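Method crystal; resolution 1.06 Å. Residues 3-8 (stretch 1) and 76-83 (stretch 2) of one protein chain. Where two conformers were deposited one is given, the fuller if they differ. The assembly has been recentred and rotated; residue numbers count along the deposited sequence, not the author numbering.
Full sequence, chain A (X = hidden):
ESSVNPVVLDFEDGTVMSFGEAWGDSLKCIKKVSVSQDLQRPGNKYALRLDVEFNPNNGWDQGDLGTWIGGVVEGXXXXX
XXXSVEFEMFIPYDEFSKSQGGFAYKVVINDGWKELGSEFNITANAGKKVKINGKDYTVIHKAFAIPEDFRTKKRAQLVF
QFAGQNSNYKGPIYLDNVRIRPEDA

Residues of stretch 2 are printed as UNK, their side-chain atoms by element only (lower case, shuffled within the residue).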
# COMPACT_ATOMS: atom_id res chain seq x y z
N SER A 3 6.70 -16.40 18.23
CA SER A 3 8.13 -16.18 18.60
C SER A 3 8.83 -15.11 17.76
O SER A 3 10.06 -14.92 17.91
CB SER A 3 8.91 -17.49 18.51
OG SER A 3 8.67 -18.27 19.67
N VAL A 4 8.09 -14.47 16.85
CA VAL A 4 8.58 -13.30 16.14
C VAL A 4 7.75 -12.05 16.39
O VAL A 4 6.52 -12.10 16.55
CB VAL A 4 8.76 -13.50 14.62
CG1 VAL A 4 9.52 -14.80 14.36
CG2 VAL A 4 7.45 -13.55 13.86
N ASN A 5 8.46 -10.92 16.39
CA ASN A 5 7.90 -9.60 16.63
C ASN A 5 7.33 -9.09 15.31
O ASN A 5 8.05 -8.97 14.33
CB ASN A 5 9.03 -8.65 17.04
CG ASN A 5 9.68 -9.01 18.35
OD1 ASN A 5 9.01 -9.53 19.25
ND2 ASN A 5 10.97 -8.70 18.49
N PRO A 6 6.08 -8.67 15.28
CA PRO A 6 5.51 -8.08 14.06
C PRO A 6 6.26 -6.84 13.65
O PRO A 6 6.71 -6.11 14.53
CB PRO A 6 4.06 -7.78 14.44
CG PRO A 6 3.83 -8.71 15.68
CD PRO A 6 5.11 -8.76 16.38
N VAL A 7 6.37 -6.62 12.35
CA VAL A 7 6.91 -5.38 11.83
C VAL A 7 5.70 -4.49 11.55
O VAL A 7 4.83 -4.86 10.79
CB VAL A 7 7.71 -5.57 10.54
CG1 VAL A 7 8.19 -4.25 10.02
CG2 VAL A 7 8.87 -6.52 10.71
N VAL A 8 5.61 -3.37 12.26
CA VAL A 8 4.41 -2.55 12.25
C VAL A 8 4.74 -1.18 11.65
O VAL A 8 5.37 -0.32 12.28
CB VAL A 8 3.88 -2.35 13.68
CG1 VAL A 8 2.63 -1.51 13.68
CG2 VAL A 8 3.54 -3.73 14.25
N UNK A 76 18.62 -7.73 3.89
CA UNK A 76 17.85 -8.94 3.90
C UNK A 76 17.08 -8.97 5.22
O UNK A 76 17.43 -8.28 6.18
o UNK A 76 18.89 -10.46 -0.25
n UNK A 76 18.61 -12.14 1.28
c UNK A 76 18.73 -10.14 3.52
c UNK A 76 19.43 -9.99 2.12
c UNK A 76 18.96 -10.90 0.95
N UNK A 77 15.97 -9.67 5.23
CA UNK A 77 15.14 -9.81 6.41
C UNK A 77 14.75 -11.26 6.52
O UNK A 77 14.42 -11.89 5.51
c UNK A 77 12.35 -8.24 9.71
c UNK A 77 13.18 -8.17 8.60
c UNK A 77 12.97 -9.00 7.51
c UNK A 77 11.25 -9.10 9.67
c UNK A 77 11.87 -9.84 7.52
c UNK A 77 13.88 -8.94 6.30
c UNK A 77 10.99 -9.87 8.58
N UNK A 78 14.80 -11.80 7.72
CA UNK A 78 14.45 -13.18 7.97
C UNK A 78 12.96 -13.30 8.20
O UNK A 78 12.45 -12.96 9.26
o UNK A 78 14.33 -15.81 8.55
c UNK A 78 15.28 -13.72 9.13
c UNK A 78 15.18 -15.22 9.24
o UNK A 78 15.94 -15.83 10.00
N UNK A 79 12.25 -13.75 7.16
CA UNK A 79 10.81 -13.97 7.21
C UNK A 79 10.40 -15.28 7.88
O UNK A 79 9.22 -15.60 7.87
c UNK A 79 10.31 -9.92 4.10
c UNK A 79 10.22 -12.46 5.22
c UNK A 79 10.18 -13.84 5.82
c UNK A 79 11.24 -12.08 4.36
c UNK A 79 9.29 -10.29 4.93
c UNK A 79 9.24 -11.54 5.50
c UNK A 79 11.29 -10.81 3.78
N UNK A 80 11.35 -16.05 8.41
CA UNK A 80 11.00 -17.22 9.19
C UNK A 80 9.96 -16.87 10.24
O UNK A 80 10.15 -15.93 11.02
c UNK A 80 11.93 -19.15 10.59
o UNK A 80 13.20 -18.20 8.82
c UNK A 80 12.25 -17.85 9.84
N UNK A 81 8.87 -17.62 10.26
CA UNK A 81 7.82 -17.38 11.23
C UNK A 81 6.84 -16.28 10.89
O UNK A 81 5.86 -16.12 11.61
N UNK A 82 7.07 -15.56 9.80
CA UNK A 82 6.10 -14.57 9.35
C UNK A 82 5.25 -15.23 8.27
O UNK A 82 5.76 -15.92 7.40
c UNK A 82 8.85 -12.82 10.24
c UNK A 82 9.52 -12.11 11.21
c UNK A 82 6.80 -13.32 8.81
c UNK A 82 6.94 -11.47 10.55
c UNK A 82 7.54 -12.53 9.89
o UNK A 82 9.57 -10.35 12.82
c UNK A 82 7.60 -10.72 11.53
c UNK A 82 8.88 -11.06 11.87
N UNK A 83 3.93 -15.00 8.33
CA UNK A 83 2.97 -15.71 7.50
C UNK A 83 2.08 -14.82 6.67
O UNK A 83 1.42 -15.32 5.77
c UNK A 83 2.13 -16.72 8.30
c UNK A 83 2.11 -18.82 9.61
n UNK A 83 2.13 -21.06 10.65
c UNK A 83 2.94 -19.90 10.26
c UNK A 83 2.99 -17.74 9.04

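Position 76 carries three carbons in a row, the third bonded to one oxygen and one nitrogen, and is out of reach of stretch 1. A terminal amide on that length of chain is glutamine, Q76.

Position 77 has one carbon leading to a ring of six carbons with no heteroatom; the ring's outermost carbon lies 3.7 Å from V7 CG2, an approach oblique to the ring. This is phenylalanine. The CA-to-CB bond of F77 points toward stretch 1, and chi1 is t.

Position 78 shows two carbons, the second bearing two oxygens, and does not touch stretch 1: a carboxylate carbon bonded directly to CB, hence aspartate, D78.

Position 79 is again one carbon and a bare six-carbon ring, so phenylalanine. The CA-to-CB bond of F79 points away from stretch 1; the end of its side chain comes nearer but makes no contact, so its burial comes from elsewhere in the structure.

Position 80 branches at CB into one oxygen and one carbon, and its backbone O sits 3.6 Å from V4 CG1. The branching is the signature of threonine. T80 OG1 donates to D78 OD1 at 2.7 Å, and T80 N donates to the same D78 OD1 at 3.0 Å with an angle of 159°, so one carboxylate oxygen ties the turn back to the end of the strand.

Position 81 has no side-chain atoms and is glycine. Its phi/psi of 82/-5 would jam a CB against the preceding carbonyl oxygen, and an ideal CB of G81 would also lie 3.1 Å from V4 CG1. G81 thus suits both the type II turn from F79 to position 82 and the close packing of V4.

Position 82 presents one carbon, a six-carbon ring and one oxygen on the ring carbon farthest from CB. That oxygen is 2.5 Å from N5 O, and V4 CG2 lies over one ring face. This is tyrosine. Y82 N closes the turn on F79 O at 2.9 Å. Although its CA-to-CB bond points sideways, the ring end comes nearer, and Y82 OH donates to N5 O, a short hydrogen bond.

Position 83 is four carbons in a row ending in nitrogen, without contact to stretch 1: lysine, K83.

The contact centres on Y82. V4 CG2 stands 3.5 Å from the centroid of the Y82 ring and 13° off its normal, a CH-pi arrangement, while P6 CA lies at the ring's edge, 4.2 Å from Y82 CE2. The hydroxyl satisfies a backbone carbonyl in the loop, and the V7–F77 pair adds a further apolar contact. Together the stretches bury 257 Å².

Stretch 2 (76-83) QFDFTGYK
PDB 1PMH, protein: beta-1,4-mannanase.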